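Local coordinates for double-stranded RNA-binding protein 1 (Arabidopsis thaliana, PDB 3ADG) that binds double-stranded RNA and assists DICER-LIKE 1 in the accurate processing of primary microRNA transcripts, here as its first dsRNA-binding domain, at residues A[39-50]-A[62-71]. Residues are numbered along the deposited sequence; the frame is centred on the assembly and turned at random.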
loop_
_atom_site.group_PDB
_atom_site.type_symbol
_atom_site.label_atom_id
_atom_site.label_comp_id
_atom_site.label_asym_id
_atom_site.label_seq_id
_atom_site.Cartn_x
_atom_site.Cartn_y
_atom_site.Cartn_z
ATOM N N THR A 39 -2.434 -4.663 0.682
ATOM C CA THR A 39 -1.563 -5.124 -0.372
ATOM C C THR A 39 -1.762 -4.138 -1.486
ATOM O O THR A 39 -2.915 -3.823 -1.822
ATOM C CB THR A 39 -1.931 -6.543 -0.869
ATOM O OG1 THR A 39 -1.855 -7.466 0.220
ATOM C CG2 THR A 39 -0.963 -7.004 -2.009
ATOM N N VAL A 40 -0.654 -3.608 -1.990
ATOM C CA VAL A 40 -0.650 -2.791 -3.204
ATOM C C VAL A 40 -0.207 -3.664 -4.363
ATOM O O VAL A 40 0.764 -4.450 -4.245
ATOM C CB VAL A 40 0.182 -1.450 -3.103
ATOM C CG1 VAL A 40 1.675 -1.704 -2.951
ATOM C CG2 VAL A 40 -0.086 -0.523 -4.327
ATOM N N ILE A 41 -0.912 -3.510 -5.481
ATOM C CA ILE A 41 -0.623 -4.250 -6.683
ATOM C C ILE A 41 -0.213 -3.283 -7.796
ATOM O O ILE A 41 -0.977 -2.378 -8.174
ATOM C CB ILE A 41 -1.814 -5.138 -7.101
ATOM C CG1 ILE A 41 -2.228 -6.055 -5.935
ATOM C CG2 ILE A 41 -1.465 -5.954 -8.335
ATOM C CD1 ILE A 41 -3.483 -5.575 -5.123
ATOM N N LEU A 42 1.005 -3.488 -8.293
ATOM C CA LEU A 42 1.592 -2.645 -9.337
ATOM C C LEU A 42 2.309 -3.515 -10.360
ATOM O O LEU A 42 3.133 -4.357 -10.003
ATOM C CB LEU A 42 2.570 -1.611 -8.725
ATOM C CG LEU A 42 3.306 -0.712 -9.739
ATOM C CD1 LEU A 42 2.336 0.230 -10.492
ATOM C CD2 LEU A 42 4.471 0.026 -9.062
ATOM N N ASP A 43 1.989 -3.318 -11.636
ATOM C CA ASP A 43 2.632 -4.089 -12.712
ATOM C C ASP A 43 2.607 -5.592 -12.394
ATOM O O ASP A 43 3.621 -6.276 -12.562
ATOM C CB ASP A 43 4.075 -3.600 -12.919
ATOM C CG ASP A 43 4.676 -4.060 -14.250
ATOM O OD1 ASP A 43 3.912 -4.319 -15.205
ATOM O OD2 ASP A 43 5.920 -4.147 -14.331
ATOM N N GLY A 44 1.469 -6.081 -11.897
ATOM C CA GLY A 44 1.307 -7.497 -11.556
ATOM C C GLY A 44 1.894 -7.930 -10.213
ATOM O O GLY A 44 1.566 -9.016 -9.715
ATOM N N VAL A 45 2.765 -7.090 -9.642
ATOM C CA VAL A 45 3.536 -7.431 -8.447
ATOM C C VAL A 45 2.785 -6.989 -7.181
ATOM O O VAL A 45 2.290 -5.857 -7.104
ATOM C CB VAL A 45 4.950 -6.771 -8.453
ATOM C CG1 VAL A 45 5.788 -7.337 -7.283
ATOM C CG2 VAL A 45 5.683 -6.997 -9.803
ATOM N N ARG A 46 2.711 -7.890 -6.197
ATOM C CA ARG A 46 1.994 -7.635 -4.934
ATOM C C ARG A 46 2.952 -7.285 -3.797
ATOM O O ARG A 46 3.880 -8.026 -3.508
ATOM C CB ARG A 46 1.172 -8.855 -4.530
ATOM C CG ARG A 46 0.122 -9.277 -5.567
ATOM C CD ARG A 46 -0.625 -10.568 -5.159
ATOM N NE ARG A 46 -1.227 -10.489 -3.817
ATOM C CZ ARG A 46 -2.436 -9.988 -3.584
ATOM N NH1 ARG A 46 -3.157 -9.497 -4.600
ATOM N NH2 ARG A 46 -2.903 -9.952 -2.349
ATOM N N TYR A 47 2.701 -6.174 -3.119
ATOM C CA TYR A 47 3.588 -5.764 -2.008
ATOM C C TYR A 47 2.725 -5.579 -0.800
ATOM O O TYR A 47 1.712 -4.893 -0.888
ATOM C CB TYR A 47 4.273 -4.441 -2.321
ATOM C CG TYR A 47 5.003 -4.386 -3.648
ATOM C CD1 TYR A 47 4.351 -3.968 -4.801
ATOM C CD2 TYR A 47 6.356 -4.752 -3.742
ATOM C CE1 TYR A 47 5.026 -3.908 -6.014
ATOM C CE2 TYR A 47 7.047 -4.666 -4.948
ATOM C CZ TYR A 47 6.366 -4.256 -6.080
ATOM O OH TYR A 47 7.019 -4.165 -7.272
ATOM N N ASN A 48 3.147 -6.137 0.332
ATOM C CA ASN A 48 2.311 -6.161 1.500
ATOM C C ASN A 48 2.763 -5.158 2.555
ATOM O O ASN A 48 3.945 -5.032 2.834
ATOM C CB ASN A 48 2.260 -7.575 2.060
ATOM C CG ASN A 48 1.444 -8.495 1.167
ATOM O OD1 ASN A 48 1.978 -9.213 0.306
ATOM N ND2 ASN A 48 0.149 -8.428 1.321
ATOM N N SER A 49 1.806 -4.420 3.096
ATOM C CA SER A 49 2.060 -3.587 4.281
ATOM C C SER A 49 2.379 -4.417 5.529
ATOM O O SER A 49 2.121 -5.650 5.624
ATOM C CB SER A 49 0.826 -2.735 4.584
ATOM O OG SER A 49 -0.165 -3.545 5.216
ATOM N N LEU A 50 2.897 -3.701 6.531
ATOM C CA LEU A 50 2.906 -4.189 7.900
ATOM C C LEU A 50 1.467 -4.452 8.407
ATOM O O LEU A 50 0.512 -3.857 7.891
ATOM C CB LEU A 50 3.597 -3.168 8.796
ATOM C CG LEU A 50 5.128 -3.138 8.674
ATOM C CD1 LEU A 50 5.689 -2.175 9.705
ATOM C CD2 LEU A 50 5.742 -4.539 8.812
ATOM N N SER A 62 1.702 2.159 4.153
ATOM C CA SER A 62 2.745 1.178 4.518
ATOM C C SER A 62 3.059 0.248 3.307
ATOM O O SER A 62 4.234 -0.013 3.014
ATOM C CB SER A 62 2.302 0.389 5.749
ATOM O OG SER A 62 3.193 -0.703 6.032
ATOM N N ALA A 63 2.007 -0.200 2.626
ATOM C CA ALA A 63 2.132 -1.034 1.418
ATOM C C ALA A 63 2.951 -0.265 0.353
ATOM O O ALA A 63 3.851 -0.863 -0.278
ATOM C CB ALA A 63 0.747 -1.409 0.856
ATOM N N ALA A 64 2.622 1.025 0.157
ATOM C CA ALA A 64 3.306 1.866 -0.853
ATOM C C ALA A 64 4.782 2.021 -0.480
ATOM O O ALA A 64 5.649 1.897 -1.342
ATOM C CB ALA A 64 2.621 3.225 -0.982
ATOM N N GLU A 65 5.061 2.189 0.817
ATOM C CA GLU A 65 6.435 2.280 1.289
ATOM C C GLU A 65 7.224 1.012 0.922
ATOM O O GLU A 65 8.352 1.086 0.416
ATOM C CB GLU A 65 6.479 2.460 2.801
ATOM C CG GLU A 65 7.960 2.496 3.292
ATOM C CD GLU A 65 8.121 2.636 4.784
ATOM O OE1 GLU A 65 9.292 2.693 5.224
ATOM O OE2 GLU A 65 7.105 2.750 5.486
ATOM N N VAL A 66 6.619 -0.142 1.205
ATOM C CA VAL A 66 7.238 -1.449 0.898
ATOM C C VAL A 66 7.526 -1.554 -0.593
ATOM O O VAL A 66 8.634 -1.919 -0.988
ATOM C CB VAL A 66 6.361 -2.622 1.378
ATOM C CG1 VAL A 66 6.881 -3.967 0.840
ATOM C CG2 VAL A 66 6.303 -2.603 2.958
ATOM N N ALA A 67 6.525 -1.201 -1.411
ATOM C CA ALA A 67 6.661 -1.203 -2.888
ATOM C C ALA A 67 7.859 -0.356 -3.344
ATOM O O ALA A 67 8.750 -0.847 -4.071
ATOM C CB ALA A 67 5.341 -0.687 -3.545
ATOM N N LEU A 68 7.905 0.891 -2.878
ATOM C CA LEU A 68 8.971 1.827 -3.255
ATOM C C LEU A 68 10.363 1.266 -2.891
ATOM O O LEU A 68 11.293 1.304 -3.698
ATOM C CB LEU A 68 8.733 3.232 -2.664
ATOM C CG LEU A 68 7.535 4.049 -3.144
ATOM C CD1 LEU A 68 7.196 5.186 -2.161
ATOM C CD2 LEU A 68 7.769 4.571 -4.620
ATOM N N ARG A 69 10.491 0.740 -1.667
ATOM C CA ARG A 69 11.762 0.180 -1.211
ATOM C C ARG A 69 12.218 -0.976 -2.129
ATOM O O ARG A 69 13.387 -1.043 -2.497
ATOM C CB ARG A 69 11.643 -0.326 0.222
ATOM C CG ARG A 69 11.598 0.814 1.238
ATOM C CD ARG A 69 11.595 0.288 2.669
ATOM N NE ARG A 69 11.474 1.378 3.635
ATOM C CZ ARG A 69 12.475 2.148 4.053
ATOM N NH1 ARG A 69 13.719 1.980 3.602
ATOM N NH2 ARG A 69 12.225 3.100 4.928
ATOM N N GLU A 70 11.276 -1.833 -2.510
ATOM C CA GLU A 70 11.601 -3.013 -3.293
ATOM C C GLU A 70 11.937 -2.598 -4.735
ATOM O O GLU A 70 12.902 -3.081 -5.302
ATOM C CB GLU A 70 10.453 -4.007 -3.237
ATOM C CG GLU A 70 10.778 -5.398 -3.801
ATOM C CD GLU A 70 11.933 -6.106 -3.066
ATOM O OE1 GLU A 70 12.058 -5.966 -1.833
ATOM O OE2 GLU A 70 12.714 -6.816 -3.741
ATOM N N LEU A 71 11.174 -1.660 -5.294
ATOM C CA LEU A 71 11.444 -1.184 -6.656
ATOM C C LEU A 71 12.871 -0.602 -6.805
ATOM O O LEU A 71 13.439 -0.613 -7.909
ATOM C CB LEU A 71 10.370 -0.185 -7.094
ATOM C CG LEU A 71 8.975 -0.764 -7.372
ATOM C CD1 LEU A 71 7.878 0.330 -7.248
ATOM C CD2 LEU A 71 8.949 -1.425 -8.780
#
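Ser62 OG accepts a hydrogen bond from Leu50 N at 3.1 Å, with an N-H...O angle of 154°. The OG lies anti to the backbone N of Ser62 (chi1 172°), which carries it out from the helix to the chain just past strand 45-48. This is the alpha-beta-beta-beta-alpha fold of a double-stranded RNA-binding domain. Helix 56-71 packs here on the hairpin of strands 35-42 and 45-48, whose two strands are linked by a type I' turn from Leu42 to Val45. The small residues of the helix permit close approach: the CA atoms of Ser49 and Ala63 are 3.8 Å apart. Ser49 OG donates to Leu50 O and also bonds Ser38 N, while its CB rests on the helix backbone at Ala63 N. On strand 35-42, Val40 places CG1 3.9 Å from the CB atoms of both Ala63 and Ala67. Val40 also touches Leu9 of helix 5-15 and Tyr23 of strand 22-28.

Tyr47 has the most surface buried in the contact. Its ring lies against Ala67 in a CH-pi contact, with Ala67 CA 3.8 Å from the ring centroid and over the face. Glu70 CB and CG meet the ring at CE2, but the carboxylate leads away to a salt bridge with Lys73. Val66 CG2 packs on Asn48 O. Near the hairpin turn, Leu42 and Leu71 cross at about a right angle, CD2 to CD1 at 3.9 Å. The other methyl of Leu71, CD2, sits 3.7 Å from Tyr47 OH.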